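Local coordinates for acetoin utilization protein AcuB, putative (Vibrio cholerae, PDB 2O16) that is of unknown function but, as a putative acetoin utilization protein with paired CBS domains, may bind adenosine nucleotides as many relatives do, at residues D35-P40 against V52-L57; D87-A92 against H107-L112. All coordinates share one frame; numbering follows the deposited sequence.

Contact 1 (D35-P40 against V52-L57); sequences DIRHVP and VSQRDL. With PO4 (phosphate ion), chain C; PO4 (phosphate ion), chain E; PO4 (phosphate ion), chain D.
CG of Q54 stands anti to the backbone N (chi1 179°), and the chain is extended beyond it, which sets its amide against the R37 methylenes. The R37 chain crosses it at a slant, with CG and CD over the amide face and CD 3.8 Å from Q54 OE1. A bend at chi3 (-74°) turns the guanidinium off the line of the methylenes, its plane 53° from the amide. One phosphate puts O2 over one guanidinium face. Another has O3 over the opposite face and accepts from R37 NH1 through O1 at 2.7 Å. Q54 N donates to R37 O at 2.9 Å, in a rather bent bond. V39 and V52 form an antiparallel hydrogen-bonded pair, with V39 N to V52 O and V52 N to V39 O both 3.0 Å. This is the open end of the beta hairpin of strands 38-42 and 48-53 in the first CBS domain, where the second strand turns into helix 54-64. S53 is the N-cap: its OG accepts from D56 N, and S53 N donates back to D56 OD2, a capping box. H38 and S53 form the adjacent non-hydrogen-bonded pair, their side chains on one face, H38 CD2 3.8 Å from S53 CB. H38 ND1 and R37 N donate to O1 of the first phosphate. A third takes a bond from S53 OG.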
# COMPACT_ATOMS: atom_id res chain seq x y z
N ASP A 35 -0.28 8.27 10.93
CA ASP A 35 1.14 7.93 10.82
C ASP A 35 1.35 6.74 9.88
O ASP A 35 1.91 5.71 10.26
CB ASP A 35 1.80 7.66 12.18
CG ASP A 35 3.34 7.68 12.11
OD1 ASP A 35 3.90 8.19 11.10
OD2 ASP A 35 3.99 7.17 13.06
N ILE A 36 0.87 6.90 8.65
CA ILE A 36 1.11 5.88 7.64
C ILE A 36 1.72 6.58 6.44
O ILE A 36 1.79 7.81 6.38
CB ILE A 36 -0.19 5.13 7.23
CG1 ILE A 36 -1.22 6.13 6.69
CG2 ILE A 36 -0.76 4.28 8.39
CD1 ILE A 36 -2.48 5.50 6.11
N ARG A 37 2.17 5.80 5.46
CA ARG A 37 2.83 6.37 4.31
C ARG A 37 2.32 5.88 2.96
O ARG A 37 2.92 6.20 1.94
CB ARG A 37 4.33 6.14 4.40
CG ARG A 37 5.03 7.03 5.46
CD ARG A 37 6.51 6.75 5.43
NE ARG A 37 6.78 5.44 6.04
CZ ARG A 37 7.14 4.35 5.37
NH1 ARG A 37 7.30 4.36 4.04
NH2 ARG A 37 7.36 3.24 6.05
N HIS A 38 1.20 5.17 2.95
CA HIS A 38 0.66 4.64 1.70
C HIS A 38 -0.85 4.69 1.73
O HIS A 38 -1.45 4.17 2.67
CB HIS A 38 1.13 3.19 1.46
CG HIS A 38 2.62 3.06 1.37
ND1 HIS A 38 3.42 2.88 2.48
CD2 HIS A 38 3.46 3.16 0.31
CE1 HIS A 38 4.68 2.85 2.11
NE2 HIS A 38 4.74 3.04 0.80
N VAL A 39 -1.42 5.33 0.71
CA VAL A 39 -2.86 5.51 0.59
C VAL A 39 -3.27 5.06 -0.81
O VAL A 39 -2.97 5.76 -1.78
CB VAL A 39 -3.28 6.95 0.78
CG1 VAL A 39 -4.81 7.10 0.66
CG2 VAL A 39 -2.77 7.49 2.17
N PRO A 40 -3.94 3.92 -0.88
CA PRO A 40 -4.52 3.51 -2.16
C PRO A 40 -5.61 4.52 -2.63
O PRO A 40 -6.38 5.11 -1.80
CB PRO A 40 -5.11 2.13 -1.85
CG PRO A 40 -4.44 1.69 -0.54
CD PRO A 40 -4.23 2.95 0.20
N VAL A 52 -0.70 6.36 -3.60
CA VAL A 52 0.26 7.44 -3.37
C VAL A 52 1.06 7.15 -2.09
O VAL A 52 0.49 6.69 -1.10
CB VAL A 52 -0.45 8.85 -3.29
CG1 VAL A 52 -1.03 9.23 -4.67
CG2 VAL A 52 -1.56 8.84 -2.20
N SER A 53 2.37 7.36 -2.15
CA SER A 53 3.23 7.16 -0.98
C SER A 53 3.61 8.52 -0.43
O SER A 53 3.45 9.54 -1.10
CB SER A 53 4.50 6.39 -1.38
OG SER A 53 5.24 7.16 -2.31
N GLN A 54 4.16 8.53 0.78
CA GLN A 54 4.77 9.77 1.28
C GLN A 54 5.80 10.30 0.30
O GLN A 54 5.89 11.51 0.05
CB GLN A 54 5.43 9.55 2.65
CG GLN A 54 6.09 10.84 3.19
CD GLN A 54 6.88 10.55 4.46
OE1 GLN A 54 8.01 10.06 4.41
NE2 GLN A 54 6.26 10.80 5.59
N ARG A 55 6.57 9.38 -0.30
CA ARG A 55 7.57 9.79 -1.28
C ARG A 55 6.95 10.52 -2.49
O ARG A 55 7.51 11.50 -3.01
CB ARG A 55 8.47 8.62 -1.72
CG ARG A 55 9.57 9.08 -2.72
CD ARG A 55 10.61 7.99 -2.98
NE ARG A 55 11.54 8.36 -4.05
CZ ARG A 55 12.58 7.62 -4.44
NH1 ARG A 55 12.84 6.46 -3.84
NH2 ARG A 55 13.36 8.03 -5.43
N ASP A 56 5.81 10.03 -2.96
CA ASP A 56 5.08 10.70 -4.05
C ASP A 56 4.68 12.12 -3.65
O ASP A 56 4.82 13.06 -4.44
CB ASP A 56 3.81 9.92 -4.43
CG ASP A 56 4.11 8.57 -5.08
OD1 ASP A 56 5.15 8.46 -5.77
OD2 ASP A 56 3.33 7.62 -4.89
N LEU A 57 4.12 12.26 -2.44
CA LEU A 57 3.64 13.56 -1.97
C LEU A 57 4.80 14.52 -1.79
O LEU A 57 4.73 15.68 -2.20
CB LEU A 57 2.83 13.44 -0.66
CG LEU A 57 1.59 12.55 -0.69
CD1 LEU A 57 0.74 12.76 0.55
CD2 LEU A 57 0.75 12.78 -1.96
P PO4 C . 3.29 2.21 6.04
O1 PO4 C . 2.34 2.83 5.04
O2 PO4 C . 4.57 1.92 5.28
O3 PO4 C . 3.56 3.30 7.06
O4 PO4 C . 2.75 0.97 6.72
P PO4 E . 7.47 5.84 -5.17
O1 PO4 E . 6.39 6.27 -6.14
O2 PO4 E . 8.36 7.04 -4.94
O3 PO4 E . 6.88 5.40 -3.82
O4 PO4 E . 8.33 4.77 -5.83
P PO4 D . 10.38 2.41 3.50
O1 PO4 D . 9.20 2.95 2.71
O2 PO4 D . 11.65 2.57 2.65
O3 PO4 D . 10.54 3.14 4.82
O4 PO4 D . 10.15 0.95 3.75
O HOH W 1 7.07 6.57 1.41

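Contact 2 (D87-A92 against H107-L112); sequences DVTSVA and HKIGCL
L112 lies against T89 and V91, and these three side chains carry most of the contact. CB of L112 does not point at the 87-92 segment, but CG, anti to the backbone N (chi1 -174°), is carried toward it. CD1 and CD2 can then divide between T89 and V91. CD1 meets T89 CG2 at 3.6 Å and also rests on the backbone, 3.7 Å from S90 C. CD2 packs on V91 CG1 at 3.7 Å, where the two side chains cross at about a right angle. V91 and T89 both point toward the 107-112 segment, while S90 between them points away. This alternation follows the extended course of the chain. The contact ties the two connections that flank helix 97-106 in the second CBS domain. A Schellman motif with K108 at C-prime ends that helix, and the chain leaves it through I109, whose CD1 is 4.0 Å from T89 OG1. M104 and I124 also touch L112. Beside the contact, V91 has backbone hydrogen bonds with P113 and V115. The side chains that meet across the segments do so mostly through aliphatic carbons, with the T89 hydroxyl and the S90 carbonyl carbon at the margin, so dispersion and burial of apolar surface hold them together.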
# COMPACT_ATOMS: atom_id res chain seq x y z
N ASP A 87 1.56 3.32 -13.52
CA ASP A 87 1.87 1.89 -13.41
C ASP A 87 1.48 1.43 -12.00
O ASP A 87 1.98 1.97 -11.02
CB ASP A 87 3.35 1.66 -13.66
CG ASP A 87 3.80 2.21 -15.00
OD1 ASP A 87 3.48 1.59 -16.03
OD2 ASP A 87 4.46 3.27 -15.02
N VAL A 88 0.63 0.41 -11.92
CA VAL A 88 0.12 -0.05 -10.64
C VAL A 88 0.45 -1.55 -10.45
O VAL A 88 0.05 -2.39 -11.28
CB VAL A 88 -1.41 0.17 -10.56
CG1 VAL A 88 -1.95 -0.31 -9.17
CG2 VAL A 88 -1.78 1.64 -10.83
N THR A 89 1.17 -1.87 -9.38
CA THR A 89 1.54 -3.26 -9.07
C THR A 89 0.62 -3.74 -7.96
O THR A 89 0.40 -3.00 -6.99
CB THR A 89 3.02 -3.36 -8.63
OG1 THR A 89 3.84 -2.79 -9.66
CG2 THR A 89 3.47 -4.85 -8.42
N SER A 90 0.05 -4.93 -8.13
CA SER A 90 -0.85 -5.51 -7.12
C SER A 90 -0.65 -7.03 -7.08
O SER A 90 0.12 -7.61 -7.91
CB SER A 90 -2.32 -5.17 -7.44
OG SER A 90 -2.69 -5.77 -8.67
N VAL A 91 -1.33 -7.67 -6.12
CA VAL A 91 -1.26 -9.12 -5.96
C VAL A 91 -2.63 -9.64 -5.53
O VAL A 91 -3.43 -8.88 -4.96
CB VAL A 91 -0.17 -9.51 -4.92
CG1 VAL A 91 -0.58 -9.08 -3.46
CG2 VAL A 91 0.18 -11.02 -4.95
N ALA A 92 -2.91 -10.92 -5.77
CA ALA A 92 -4.15 -11.56 -5.27
C ALA A 92 -4.01 -12.02 -3.82
O ALA A 92 -2.91 -12.36 -3.37
CB ALA A 92 -4.55 -12.75 -6.18
N HIS A 107 11.86 -6.43 -6.86
CA HIS A 107 11.37 -5.31 -7.66
C HIS A 107 11.31 -4.00 -6.89
O HIS A 107 10.71 -3.05 -7.39
CB HIS A 107 9.98 -5.64 -8.24
CG HIS A 107 10.00 -6.73 -9.27
ND1 HIS A 107 10.64 -6.60 -10.48
CD2 HIS A 107 9.39 -7.94 -9.29
CE1 HIS A 107 10.46 -7.69 -11.19
NE2 HIS A 107 9.68 -8.52 -10.51
N LYS A 108 11.89 -3.94 -5.70
CA LYS A 108 11.88 -2.71 -4.88
C LYS A 108 10.49 -2.06 -4.76
O LYS A 108 10.32 -0.83 -4.92
CB LYS A 108 12.92 -1.68 -5.37
CG LYS A 108 14.33 -2.26 -5.53
CD LYS A 108 14.91 -2.61 -4.15
CE LYS A 108 15.32 -1.36 -3.32
NZ LYS A 108 16.75 -0.93 -3.55
N ILE A 109 9.51 -2.89 -4.42
CA ILE A 109 8.16 -2.45 -4.15
C ILE A 109 8.00 -2.33 -2.63
O ILE A 109 8.12 -3.31 -1.91
CB ILE A 109 7.12 -3.50 -4.67
CG1 ILE A 109 7.33 -3.85 -6.17
CG2 ILE A 109 5.68 -3.00 -4.43
CD1 ILE A 109 6.98 -2.73 -7.13
N GLY A 110 7.77 -1.12 -2.14
CA GLY A 110 7.60 -0.96 -0.69
C GLY A 110 6.25 -1.40 -0.18
O GLY A 110 6.14 -1.98 0.94
N CYS A 111 5.21 -1.18 -1.00
CA CYS A 111 3.82 -1.48 -0.65
C CYS A 111 3.10 -2.15 -1.80
O CYS A 111 3.15 -1.67 -2.93
CB CYS A 111 3.07 -0.20 -0.30
SG CYS A 111 1.31 -0.38 0.03
N LEU A 112 2.43 -3.26 -1.52
CA LEU A 112 1.75 -4.03 -2.54
C LEU A 112 0.26 -4.13 -2.19
O LEU A 112 -0.13 -4.83 -1.26
CB LEU A 112 2.44 -5.41 -2.65
CG LEU A 112 2.08 -6.45 -3.71
CD1 LEU A 112 2.31 -5.89 -5.14
CD2 LEU A 112 2.91 -7.74 -3.46

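Contact 1 belongs to the first CBS domain and contact 2 to the second, and along the chain one closes before the other opens. Their centres are 13 Å apart, and each lies about 8 Å from the centre of the chain. They touch directly where the H38 ring meets C111, CD2 to CB 3.4 Å, so H38 packs against the second domain. R37 adds another tie, a salt bridge from NH2 to D126. T125 and S127 also bind phosphate. The phosphate on H38, probably from the crystallisation liquor, lies by the junction of the two domains. Its position is consistent with the anion-binding clefts of CBS pairs, though no natural ligand is established here.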